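Long-range contacts in pyocin S5 (Pseudomonas aeruginosa PAO1, PDB 6THK), which probably kills susceptible bacteria as a pore-forming bacteriocin, depolarising the cytoplasmic membrane and so dissipating cellular energy: residues E67-N72 with D175-A180; Q78-L83 with V101-V105; W140-W144 with P156-V161; R341-M345 with A491-S497; F438-E443 with V478-M482. The protein carries 1 engineered substitution. The contacts are given in a common frame with arbitrary orientation. Residue numbers count along the deposited sequence, not the author numbering.

Contact 1. Residues E67-N72 with D175-A180; sequences EKKEIN and DSLSEA
A salt-bridge network centred on Lys68 joins these two helical segments. The side chain of Lys68 leaves the backbone with chi1 to chi3 all t, and this extended reach brings NZ of Lys68 to 3.1 Å from OD1 of Asp175, a charged hydrogen bond, with a weak second bond to OD2 of Asp175 at 3.4 Å. One turn further on, OE1 of Glu179 makes a long salt bridge to NZ of Lys68 at 3.7 Å. Water adds two bridges. One water lies 2.8 Å from OG of Ser176 and weakly, at 3.5 Å, from OE1 of Glu67; OG of Ser176 also bonds back to the carbonyl of Lys173. The other donates to OD1 of Asn72 at 2.9 Å and to O of Ala180 at 3.0 Å. Between these polar margins lies Ile71 (chi1 p), whose CD1 is 3.0 Å from O of Ser176 and 3.7 Å from CB of Ala180. Small residues let the backbones come close: CA of Lys68 is 4.7 Å from CA of Ser176, and CA of Asn72 5.6 Å from CA of Ala180. The segment axes approach to 9.1 Å and run nearly parallel, crossing at -26°. Helix 95-121 covers Leu177 and Ala180 through Leu113, Tyr116 and Met109, so the arrangement is that of a long helical bundle, consistent with the coiled coil predicted for the region from residue 174.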
# COMPACT_ATOMS: atom_id res chain seq x y z
N GLU A 67 -10.13 -65.92 25.26
CA GLU A 67 -9.38 -64.67 25.23
C GLU A 67 -9.63 -63.92 23.93
O GLU A 67 -9.92 -62.73 23.98
CB GLU A 67 -7.89 -64.93 25.42
CG GLU A 67 -7.53 -65.42 26.81
CD GLU A 67 -6.09 -65.88 26.98
OE1 GLU A 67 -5.19 -65.22 26.40
OE2 GLU A 67 -5.87 -66.89 27.68
N LYS A 68 -9.56 -64.62 22.77
CA LYS A 68 -9.78 -64.02 21.45
C LYS A 68 -11.20 -63.47 21.29
O LYS A 68 -11.40 -62.53 20.52
CB LYS A 68 -9.43 -64.99 20.30
CG LYS A 68 -9.20 -64.28 18.96
CD LYS A 68 -8.88 -65.21 17.80
CE LYS A 68 -8.79 -64.40 16.52
NZ LYS A 68 -7.82 -64.97 15.55
N LYS A 69 -12.16 -64.04 22.01
CA LYS A 69 -13.54 -63.59 21.96
C LYS A 69 -13.70 -62.30 22.78
O LYS A 69 -14.50 -61.44 22.40
CB LYS A 69 -14.50 -64.69 22.45
N GLU A 70 -12.91 -62.14 23.87
CA GLU A 70 -13.01 -61.00 24.80
C GLU A 70 -11.92 -59.89 24.70
O GLU A 70 -12.01 -58.91 25.45
CB GLU A 70 -12.99 -61.50 26.26
CG GLU A 70 -13.95 -62.63 26.60
CD GLU A 70 -13.84 -63.17 28.01
OE1 GLU A 70 -12.78 -62.99 28.65
OE2 GLU A 70 -14.83 -63.78 28.49
N ILE A 71 -10.89 -60.08 23.83
CA ILE A 71 -9.77 -59.14 23.70
C ILE A 71 -10.17 -57.73 23.24
O ILE A 71 -9.79 -56.78 23.91
CB ILE A 71 -8.59 -59.65 22.84
CG1 ILE A 71 -9.11 -60.35 21.58
CG2 ILE A 71 -7.65 -60.52 23.68
CD1 ILE A 71 -8.29 -60.27 20.44
N ASN A 72 -10.93 -57.60 22.11
CA ASN A 72 -11.35 -56.31 21.55
C ASN A 72 -12.13 -55.49 22.58
O ASN A 72 -11.82 -54.31 22.76
CB ASN A 72 -12.13 -56.50 20.26
CG ASN A 72 -11.29 -57.02 19.12
OD1 ASN A 72 -10.08 -56.84 19.07
ND2 ASN A 72 -11.95 -57.64 18.14
N ASP A 175 -1.83 -65.11 18.62
CA ASP A 175 -2.95 -65.13 17.68
C ASP A 175 -4.03 -64.12 18.10
O ASP A 175 -4.51 -63.37 17.26
CB ASP A 175 -3.53 -66.54 17.55
CG ASP A 175 -4.91 -66.57 16.96
OD1 ASP A 175 -5.04 -66.36 15.73
OD2 ASP A 175 -5.88 -66.79 17.73
N SER A 176 -4.43 -64.14 19.37
CA SER A 176 -5.45 -63.23 19.86
C SER A 176 -4.90 -61.79 19.84
O SER A 176 -5.57 -60.90 19.33
CB SER A 176 -5.95 -63.64 21.24
OG SER A 176 -4.91 -63.67 22.21
N LEU A 177 -3.64 -61.60 20.28
CA LEU A 177 -3.01 -60.29 20.26
C LEU A 177 -2.88 -59.71 18.85
O LEU A 177 -3.04 -58.50 18.70
CB LEU A 177 -1.65 -60.29 20.95
CG LEU A 177 -1.64 -59.76 22.37
CD1 LEU A 177 -0.40 -60.21 23.10
CD2 LEU A 177 -1.67 -58.24 22.39
N SER A 178 -2.64 -60.58 17.83
CA SER A 178 -2.54 -60.14 16.44
C SER A 178 -3.83 -59.51 15.96
O SER A 178 -3.79 -58.49 15.28
CB SER A 178 -2.14 -61.28 15.52
OG SER A 178 -0.73 -61.40 15.46
N GLU A 179 -4.98 -60.10 16.35
CA GLU A 179 -6.30 -59.59 16.00
C GLU A 179 -6.60 -58.28 16.76
O GLU A 179 -7.09 -57.33 16.16
CB GLU A 179 -7.38 -60.64 16.30
CG GLU A 179 -8.59 -60.56 15.38
CD GLU A 179 -8.37 -60.97 13.93
OE1 GLU A 179 -7.51 -61.84 13.67
OE2 GLU A 179 -9.07 -60.41 13.05
N ALA A 180 -6.25 -58.24 18.07
CA ALA A 180 -6.47 -57.07 18.92
C ALA A 180 -5.74 -55.83 18.39
O ALA A 180 -6.29 -54.73 18.44
CB ALA A 180 -6.04 -57.37 20.35
O HOH W 1 -3.71 -62.69 24.58
O HOH W 2 -8.83 -54.32 19.93

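Contact 2. Residues Q78-L83 with V101-V105; sequences QVDGLL and VMSAV
Both segments are regular alpha-helix, and their axes pass 9.7 Å apart with an angle of 129° between N-to-C directions, a steep, broadly antiparallel crossing. They belong to consecutive helices, 42-87 and 95-121, and so form part of a helical hairpin near its turn. The backbones come nearest where CA of Val79 lies 6.1 Å from CA of Met102. Three valines, all with chi1 t, occupy the centre. Val101 and Val105, one turn apart, direct their CA-to-CB bonds toward helix 78-83, while that of Val79 points sideways; O of Val79 lies 3.7 Å from CG1 of Val101, and CG2 of Val79 is 4.2 Å from CG2 of Val105. CG1 of Val79 packs 3.9 Å from CG of Met102. Around Val101 the next turn of the first helix closes in: CB of Leu82 sits 3.8 Å from CG1 of Val101, and CD2 of Leu83, with chi1 m and chi2 t, reaches to 3.9 Å from CG2 of Val101. The side chains at the centre are all apolar. Leu184 and Leu188 of helix 157-212 touch Val105 and Met102, adding a third helix. At the exposed margin the extended Gln78 lays its amide against Val105, NE2 of Gln78 lying 3.9 Å from CG2 of Val105.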
# COMPACT_ATOMS: atom_id res chain seq x y z
N GLN A 78 -9.89 -50.51 28.15
CA GLN A 78 -8.67 -49.96 28.77
C GLN A 78 -8.44 -48.55 28.23
O GLN A 78 -8.05 -47.66 28.99
CB GLN A 78 -7.42 -50.84 28.53
CG GLN A 78 -6.19 -50.40 29.36
CD GLN A 78 -4.87 -51.04 28.97
OE1 GLN A 78 -4.81 -52.17 28.45
NE2 GLN A 78 -3.78 -50.35 29.27
N VAL A 79 -8.70 -48.35 26.92
CA VAL A 79 -8.58 -47.06 26.24
C VAL A 79 -9.51 -46.03 26.91
O VAL A 79 -9.04 -44.98 27.36
CB VAL A 79 -8.84 -47.22 24.71
CG1 VAL A 79 -9.22 -45.89 24.06
CG2 VAL A 79 -7.62 -47.83 24.02
N ASP A 80 -10.81 -46.37 27.03
CA ASP A 80 -11.87 -45.54 27.62
C ASP A 80 -11.64 -45.25 29.10
O ASP A 80 -11.80 -44.10 29.52
CB ASP A 80 -13.24 -46.21 27.41
CG ASP A 80 -13.62 -46.50 25.97
OD1 ASP A 80 -12.87 -46.08 25.05
OD2 ASP A 80 -14.67 -47.16 25.76
N GLY A 81 -11.24 -46.27 29.87
CA GLY A 81 -10.96 -46.15 31.29
C GLY A 81 -9.81 -45.22 31.57
O GLY A 81 -9.85 -44.48 32.55
N LEU A 82 -8.79 -45.24 30.70
CA LEU A 82 -7.60 -44.38 30.76
C LEU A 82 -7.94 -42.95 30.32
O LEU A 82 -7.45 -41.99 30.92
CB LEU A 82 -6.50 -44.98 29.87
CG LEU A 82 -5.04 -44.70 30.21
CD1 LEU A 82 -4.78 -44.82 31.69
CD2 LEU A 82 -4.12 -45.64 29.45
N LEU A 83 -8.81 -42.81 29.29
CA LEU A 83 -9.26 -41.51 28.80
C LEU A 83 -10.08 -40.81 29.88
O LEU A 83 -9.87 -39.62 30.13
CB LEU A 83 -10.07 -41.66 27.50
CG LEU A 83 -9.25 -41.77 26.21
CD1 LEU A 83 -10.10 -42.27 25.08
CD2 LEU A 83 -8.62 -40.44 25.83
N VAL A 101 -3.60 -41.93 23.88
CA VAL A 101 -3.89 -43.09 24.72
C VAL A 101 -3.89 -44.37 23.86
O VAL A 101 -3.17 -45.31 24.19
CB VAL A 101 -5.21 -42.91 25.53
CG1 VAL A 101 -5.65 -44.21 26.21
CG2 VAL A 101 -5.07 -41.80 26.57
N MET A 102 -4.64 -44.38 22.75
CA MET A 102 -4.71 -45.50 21.81
C MET A 102 -3.33 -45.89 21.30
O MET A 102 -3.07 -47.08 21.16
CB MET A 102 -5.61 -45.17 20.62
CG MET A 102 -7.08 -45.26 20.91
SD MET A 102 -8.01 -44.75 19.45
CE MET A 102 -9.65 -45.03 20.00
N SER A 103 -2.44 -44.91 21.03
CA SER A 103 -1.08 -45.19 20.56
C SER A 103 -0.26 -45.88 21.66
O SER A 103 0.42 -46.86 21.37
CB SER A 103 -0.39 -43.91 20.09
OG SER A 103 -1.09 -43.27 19.04
N ALA A 104 -0.37 -45.38 22.92
CA ALA A 104 0.32 -45.89 24.10
C ALA A 104 -0.04 -47.35 24.38
O ALA A 104 0.85 -48.16 24.66
CB ALA A 104 -0.03 -45.04 25.31
N VAL A 105 -1.35 -47.66 24.30
CA VAL A 105 -1.92 -48.98 24.50
C VAL A 105 -1.44 -49.93 23.39
O VAL A 105 -0.99 -51.04 23.69
CB VAL A 105 -3.47 -48.89 24.61
CG1 VAL A 105 -4.14 -50.25 24.43
CG2 VAL A 105 -3.87 -48.26 25.94

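Contact 3. Residues W140-W144 with P156-V161; sequences WVKIW and PFQQLV
Trp144 and Phe157 dominate this contact, each losing about 90 Å² to the other segment. Trp144 (chi1 t, chi2 54°) lays its indole against the first turn of helix 157-212, entered from Pro156 at the N-cap. CB of Phe157 stands 3.9 Å from the centroid of the Trp144 six-membered ring and 5° off its normal, a CH-pi contact, while the ring of Phe157 (chi1 t) presents its edge to the indole face in an offset edge-to-face pair: the centroids of the Trp144 five-membered ring and the Phe157 ring are 5.5 Å apart, with planes at 76°. Trp140, the third large contributor, packs CE3 3.8 Å from CG2 of Val161, and Leu160 wedges between the two tryptophans, its CD2 3.6 Å from CB of Trp144. The segment axes cross at 119°, 10.3 Å apart; CA of Trp144 lies 6.7 Å from CA of Phe157, and CA of Trp140 7.4 Å from CA of Val161. Helix 133-145 is thereby joined to the start of helix 157-212 near one end of the N-terminal bundle, where Tyr48 of helix 42-87 touches Phe157 and Val161, and Ile53 touches Trp140. NE1 of Trp144 bonds the carbonyl of Tyr155, and Arg152 makes a cation-pi contact with the Trp144 ring. The side-chain contacts are aromatic and aliphatic, so the joint rests on van der Waals and ring packing rather than on polar bonds.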
# COMPACT_ATOMS: atom_id res chain seq x y z
N TRP A 140 6.36 -83.65 18.90
CA TRP A 140 7.17 -83.34 20.08
C TRP A 140 8.37 -84.27 20.20
O TRP A 140 9.45 -83.84 20.56
CB TRP A 140 6.33 -83.39 21.35
CG TRP A 140 5.41 -82.24 21.50
CD1 TRP A 140 5.29 -81.18 20.66
CD2 TRP A 140 4.47 -82.01 22.55
NE1 TRP A 140 4.33 -80.32 21.11
CE2 TRP A 140 3.81 -80.81 22.27
CE3 TRP A 140 4.11 -82.72 23.69
CZ2 TRP A 140 2.83 -80.29 23.09
CZ3 TRP A 140 3.13 -82.21 24.51
CH2 TRP A 140 2.50 -81.01 24.21
N VAL A 141 8.17 -85.54 19.88
CA VAL A 141 9.25 -86.51 19.95
C VAL A 141 10.36 -86.14 18.98
O VAL A 141 11.53 -86.21 19.32
CB VAL A 141 8.76 -87.92 19.61
CG1 VAL A 141 9.93 -88.80 19.21
CG2 VAL A 141 8.01 -88.51 20.78
N LYS A 142 9.98 -85.71 17.79
CA LYS A 142 10.93 -85.32 16.76
C LYS A 142 11.76 -84.14 17.25
O LYS A 142 12.94 -84.06 16.99
CB LYS A 142 10.23 -84.97 15.46
N ILE A 143 11.12 -83.20 17.94
CA ILE A 143 11.85 -82.06 18.48
C ILE A 143 12.87 -82.53 19.50
O ILE A 143 14.02 -82.11 19.49
CB ILE A 143 10.92 -81.06 19.17
CG1 ILE A 143 9.98 -80.42 18.15
CG2 ILE A 143 11.71 -79.98 19.88
CD1 ILE A 143 8.85 -79.62 18.77
N TRP A 144 12.45 -83.44 20.37
CA TRP A 144 13.33 -83.96 21.41
C TRP A 144 14.51 -84.73 20.85
O TRP A 144 15.63 -84.58 21.31
CB TRP A 144 12.54 -84.86 22.35
CG TRP A 144 13.22 -85.11 23.64
CD1 TRP A 144 13.70 -84.19 24.51
CD2 TRP A 144 13.50 -86.39 24.23
NE1 TRP A 144 14.26 -84.80 25.60
CE2 TRP A 144 14.15 -86.15 25.45
CE3 TRP A 144 13.26 -87.70 23.84
CZ2 TRP A 144 14.56 -87.18 26.28
CZ3 TRP A 144 13.67 -88.72 24.66
CH2 TRP A 144 14.31 -88.46 25.87
N PRO A 156 15.01 -84.07 30.00
CA PRO A 156 14.10 -85.21 29.75
C PRO A 156 12.90 -84.85 28.87
O PRO A 156 12.60 -83.67 28.69
CB PRO A 156 13.65 -85.61 31.15
CG PRO A 156 13.73 -84.35 31.94
CD PRO A 156 14.92 -83.61 31.40
N PHE A 157 12.21 -85.89 28.35
CA PHE A 157 11.04 -85.70 27.50
C PHE A 157 9.91 -84.98 28.20
O PHE A 157 9.23 -84.18 27.57
CB PHE A 157 10.54 -87.01 26.88
CG PHE A 157 9.45 -86.80 25.85
CD1 PHE A 157 9.76 -86.37 24.57
CD2 PHE A 157 8.11 -87.01 26.17
CE1 PHE A 157 8.76 -86.17 23.62
CE2 PHE A 157 7.12 -86.83 25.21
CZ PHE A 157 7.44 -86.39 23.95
N GLN A 158 9.72 -85.25 29.50
CA GLN A 158 8.68 -84.60 30.31
C GLN A 158 8.95 -83.11 30.45
O GLN A 158 8.00 -82.33 30.57
CB GLN A 158 8.54 -85.27 31.69
CG GLN A 158 8.07 -86.73 31.62
CD GLN A 158 6.95 -86.98 30.62
OE1 GLN A 158 5.88 -86.38 30.67
NE2 GLN A 158 7.20 -87.89 29.70
N GLN A 159 10.26 -82.72 30.43
CA GLN A 159 10.71 -81.34 30.51
C GLN A 159 10.37 -80.62 29.24
O GLN A 159 9.89 -79.48 29.30
CB GLN A 159 12.21 -81.21 30.82
CG GLN A 159 12.63 -79.83 31.34
CD GLN A 159 11.77 -79.25 32.48
OE1 GLN A 159 11.14 -79.97 33.27
NE2 GLN A 159 11.76 -77.93 32.57
N LEU A 160 10.51 -81.31 28.11
CA LEU A 160 10.18 -80.75 26.81
C LEU A 160 8.67 -80.56 26.69
O LEU A 160 8.20 -79.57 26.15
CB LEU A 160 10.66 -81.66 25.69
CG LEU A 160 10.21 -81.19 24.31
CD1 LEU A 160 11.14 -80.12 23.79
CD2 LEU A 160 10.12 -82.35 23.33
N VAL A 161 7.91 -81.54 27.18
CA VAL A 161 6.44 -81.47 27.20
C VAL A 161 6.00 -80.15 27.85
O VAL A 161 5.26 -79.41 27.22
CB VAL A 161 5.78 -82.75 27.81
CG1 VAL A 161 4.31 -82.55 28.17
CG2 VAL A 161 5.92 -83.93 26.85

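Contact 4. Residues R341-M345 with A491-S497; sequences RTSEM and ANNLVIS
Arg341 opens the first segment with its side chain extended (chi1 to chi3 t), running out to the second helix. One face of its guanidinium covers a methyl of Leu494, NE of Arg341 being 3.7 Å from CD1 of Leu494. NH1 of Arg341 stands 2.7 Å from OG of Ser497, but the angle is too poor for a hydrogen bond. Thr342 follows, its CA 4.0 Å from CD2 of Leu494 and 7.6 Å from CA of Leu494. The helices are antiparallel here, with segment axes 10.8 Å apart at 160°, and belong to the helical bundle of the colicin pore-forming domain, where helix 340-353 pairs with the C-terminal helix 485-498. Phe472 and Met476 of helix 468-481 adjoin Thr342 and Met345. Three residues after Thr342, Met345 (chi1 t, chi2 p) packs CB 3.7 Å from CD2 of Leu494, whose t,p rotamer thus meets Arg341, Thr342 and Met345, and curls its CE to 3.9 Å from CB of Ala491.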
# COMPACT_ATOMS: atom_id res chain seq x y z
N ARG A 341 15.43 62.00 -19.97
CA ARG A 341 14.47 62.75 -19.15
C ARG A 341 13.04 62.15 -19.12
O ARG A 341 12.39 62.22 -18.07
CB ARG A 341 14.43 64.23 -19.58
CG ARG A 341 13.78 65.13 -18.54
CD ARG A 341 13.64 66.56 -18.99
NE ARG A 341 12.76 67.26 -18.06
CZ ARG A 341 12.49 68.56 -18.12
NH1 ARG A 341 13.03 69.31 -19.07
NH2 ARG A 341 11.68 69.12 -17.22
N THR A 342 12.54 61.62 -20.27
CA THR A 342 11.21 61.02 -20.33
C THR A 342 11.19 59.71 -19.53
O THR A 342 10.27 59.50 -18.73
CB THR A 342 10.71 60.89 -21.78
OG1 THR A 342 10.82 62.17 -22.42
CG2 THR A 342 9.24 60.44 -21.86
N SER A 343 12.25 58.89 -19.70
CA SER A 343 12.44 57.63 -18.98
C SER A 343 12.58 57.81 -17.46
O SER A 343 12.08 56.99 -16.68
CB SER A 343 13.66 56.90 -19.51
OG SER A 343 13.51 55.54 -19.17
N GLU A 344 13.28 58.88 -17.06
CA GLU A 344 13.45 59.23 -15.65
C GLU A 344 12.07 59.67 -15.12
O GLU A 344 11.72 59.33 -14.00
CB GLU A 344 14.51 60.35 -15.51
CG GLU A 344 14.75 60.87 -14.09
CD GLU A 344 15.11 59.87 -13.00
OE1 GLU A 344 15.81 58.86 -13.29
OE2 GLU A 344 14.73 60.12 -11.83
N MET A 345 11.29 60.39 -15.93
CA MET A 345 9.94 60.82 -15.53
C MET A 345 9.00 59.59 -15.39
O MET A 345 8.24 59.54 -14.43
CB MET A 345 9.37 61.88 -16.48
CG MET A 345 8.02 62.43 -16.04
SD MET A 345 8.08 63.12 -14.38
CE MET A 345 6.65 62.30 -13.63
N ALA A 491 5.70 66.08 -14.17
CA ALA A 491 5.26 65.68 -15.50
C ALA A 491 4.83 66.91 -16.27
O ALA A 491 5.16 67.03 -17.45
CB ALA A 491 4.15 64.66 -15.42
N ASN A 492 4.14 67.84 -15.59
CA ASN A 492 3.71 69.11 -16.14
C ASN A 492 4.92 69.91 -16.66
O ASN A 492 4.83 70.49 -17.74
CB ASN A 492 2.87 69.90 -15.11
CG ASN A 492 2.48 71.29 -15.53
OD1 ASN A 492 2.92 72.29 -14.95
ND2 ASN A 492 1.63 71.39 -16.55
N ASN A 493 6.06 69.88 -15.93
CA ASN A 493 7.31 70.55 -16.34
C ASN A 493 7.82 69.91 -17.62
O ASN A 493 8.09 70.65 -18.57
CB ASN A 493 8.37 70.45 -15.26
CG ASN A 493 8.08 71.23 -13.99
OD1 ASN A 493 8.71 70.98 -12.95
ND2 ASN A 493 7.16 72.20 -14.04
N LEU A 494 7.86 68.57 -17.69
CA LEU A 494 8.29 67.84 -18.90
C LEU A 494 7.43 68.19 -20.13
O LEU A 494 8.01 68.39 -21.19
CB LEU A 494 8.31 66.33 -18.66
CG LEU A 494 8.79 65.43 -19.81
CD1 LEU A 494 10.24 65.72 -20.21
CD2 LEU A 494 8.60 63.96 -19.44
N VAL A 495 6.09 68.29 -19.99
CA VAL A 495 5.18 68.65 -21.09
C VAL A 495 5.60 70.02 -21.64
O VAL A 495 5.91 70.13 -22.82
CB VAL A 495 3.69 68.64 -20.67
CG1 VAL A 495 2.79 69.18 -21.78
CG2 VAL A 495 3.24 67.24 -20.26
N ILE A 496 5.69 71.01 -20.77
CA ILE A 496 6.04 72.36 -21.16
C ILE A 496 7.42 72.41 -21.78
O ILE A 496 7.66 73.13 -22.74
CB ILE A 496 6.01 73.30 -19.95
CG1 ILE A 496 4.56 73.65 -19.60
CG2 ILE A 496 6.81 74.55 -20.24
CD1 ILE A 496 4.36 74.00 -18.14
N SER A 497 8.34 71.66 -21.18
CA SER A 497 9.72 71.57 -21.64
C SER A 497 9.74 70.93 -23.01
O SER A 497 10.55 71.28 -23.85
CB SER A 497 10.55 70.77 -20.64
OG SER A 497 11.55 69.98 -21.26

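Contact 5. Residues F438-E443 with V478-M482; sequences FFVKIE and VTGAM
The side chain of Met482 is the principal bump, and the hollow it fills lies along one side of helix 438-443, walled by Phe439, Ile442 and Glu443. SD of Met482 sits 3.6 Å from CD1 of Phe439 and 3.6 Å from CD1 of Ile442, while CE of Met482 ends 4.3 Å from CB of Glu443. The sulfur lies 4.8 Å from the Phe439 ring centroid and 66° off its normal, an oblique Met-aromatic contact. In return the Phe439 ring (chi1 m) pushes toward helix 468-481: its CZ is 4.1 Å from CB of Ala481, whose small side chain leaves it room, and its CE1 points edge-on at O of Val478, 3.6 Å away. Phe439 and Met482 mark the nearest backbone approach, CA to CA 7.7 Å, so side chains span the gap. N of Met482 bonds O of Thr479 at 3.1 Å. Helix 361-378 closes the pocket, Phe368 meeting Phe439 edge-to-face and Ala364 touching Met482, while the carboxylate of Glu443 turns away to bond N of Ser361. Helices 451-464 and 468-481 correspond to the hydrophobic hairpin, predicted to be transmembrane in part, that channel-colicin pore-forming domains bury inside a helical bundle, and this contact packs helix 436-446 against it.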
# COMPACT_ATOMS: atom_id res chain seq x y z
N PHE A 438 -12.70 63.01 -17.66
CA PHE A 438 -11.68 61.97 -17.69
C PHE A 438 -11.38 61.41 -16.31
O PHE A 438 -11.30 60.21 -16.11
CB PHE A 438 -10.38 62.44 -18.31
CG PHE A 438 -9.32 61.39 -18.28
CD1 PHE A 438 -9.33 60.36 -19.20
CD2 PHE A 438 -8.34 61.40 -17.32
CE1 PHE A 438 -8.37 59.38 -19.16
CE2 PHE A 438 -7.38 60.42 -17.27
CZ PHE A 438 -7.39 59.41 -18.20
N PHE A 439 -11.16 62.32 -15.37
CA PHE A 439 -10.83 61.96 -14.00
C PHE A 439 -11.98 61.19 -13.37
O PHE A 439 -11.76 60.24 -12.63
CB PHE A 439 -10.48 63.20 -13.18
CG PHE A 439 -9.18 63.83 -13.57
CD1 PHE A 439 -8.02 63.07 -13.64
CD2 PHE A 439 -9.11 65.16 -13.90
CE1 PHE A 439 -6.83 63.64 -14.01
CE2 PHE A 439 -7.91 65.74 -14.28
CZ PHE A 439 -6.77 64.97 -14.33
N VAL A 440 -13.20 61.61 -13.67
CA VAL A 440 -14.37 60.93 -13.16
C VAL A 440 -14.40 59.50 -13.69
O VAL A 440 -14.71 58.57 -12.97
CB VAL A 440 -15.66 61.64 -13.57
CG1 VAL A 440 -16.84 60.69 -13.45
CG2 VAL A 440 -15.88 62.87 -12.72
N LYS A 441 -14.09 59.33 -14.97
CA LYS A 441 -14.07 58.01 -15.56
C LYS A 441 -13.00 57.12 -14.92
O LYS A 441 -13.26 55.96 -14.64
CB LYS A 441 -13.86 58.10 -17.07
CG LYS A 441 -13.28 56.86 -17.71
CD LYS A 441 -14.35 56.03 -18.39
CE LYS A 441 -14.25 54.58 -17.98
NZ LYS A 441 -14.67 53.66 -19.06
N ILE A 442 -11.80 57.65 -14.70
CA ILE A 442 -10.76 56.84 -14.07
C ILE A 442 -11.09 56.50 -12.63
O ILE A 442 -10.89 55.37 -12.20
CB ILE A 442 -9.33 57.42 -14.20
CG1 ILE A 442 -9.33 58.93 -14.29
CG2 ILE A 442 -8.62 56.83 -15.40
CD1 ILE A 442 -7.95 59.49 -14.51
N GLU A 443 -11.64 57.46 -11.89
CA GLU A 443 -11.99 57.20 -10.50
C GLU A 443 -13.03 56.11 -10.42
O GLU A 443 -12.96 55.23 -9.58
CB GLU A 443 -12.52 58.46 -9.82
CG GLU A 443 -13.43 58.18 -8.64
CD GLU A 443 -14.30 59.36 -8.28
OE1 GLU A 443 -15.42 59.46 -8.81
OE2 GLU A 443 -13.86 60.20 -7.47
N VAL A 478 -1.43 63.51 -16.55
CA VAL A 478 -2.80 63.18 -16.22
C VAL A 478 -2.87 62.04 -15.16
O VAL A 478 -3.62 62.13 -14.21
CB VAL A 478 -3.55 62.85 -17.52
CG1 VAL A 478 -4.55 61.74 -17.33
CG2 VAL A 478 -4.20 64.09 -18.09
N THR A 479 -2.07 60.99 -15.37
CA THR A 479 -1.92 59.85 -14.43
C THR A 479 -1.37 60.36 -13.08
O THR A 479 -1.86 59.95 -12.03
CB THR A 479 -0.97 58.81 -15.05
OG1 THR A 479 -1.53 58.37 -16.28
CG2 THR A 479 -0.69 57.63 -14.15
N GLY A 480 -0.36 61.25 -13.13
CA GLY A 480 0.29 61.85 -11.97
C GLY A 480 -0.65 62.66 -11.09
O GLY A 480 -0.53 62.60 -9.86
N ALA A 481 -1.60 63.41 -11.68
CA ALA A 481 -2.63 64.18 -10.95
C ALA A 481 -3.53 63.25 -10.11
O ALA A 481 -4.13 63.67 -9.12
CB ALA A 481 -3.49 64.96 -11.94
N MET A 482 -3.61 61.98 -10.52
CA MET A 482 -4.43 60.97 -9.88
C MET A 482 -3.69 60.24 -8.75
O MET A 482 -4.28 59.41 -8.05
CB MET A 482 -4.88 59.97 -10.95
CG MET A 482 -6.24 59.42 -10.71
SD MET A 482 -7.49 60.62 -11.12
CE MET A 482 -8.66 60.32 -9.82

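The five contacts fall into two groups at opposite ends of a very elongated, almost wholly helical chain. Contacts 1, 2 and 3 belong to the N-terminal bundle: contacts 1 and 2 share helix 42-87, with centres about 17 Å apart, and contacts 1 and 3 share helix 157-212, about 29 Å apart. Contacts 2 and 3 follow one another inside the span closed by contact 1. Contacts 4 and 5 lie in the pore-forming domain, their centres about 18 Å apart, with contact 5 nested inside contact 4. About 134 Å separates the centres of contacts 1 and 4, so the two groups do not meet through these segments, as expected of a long protein with its probable killing domain at one end.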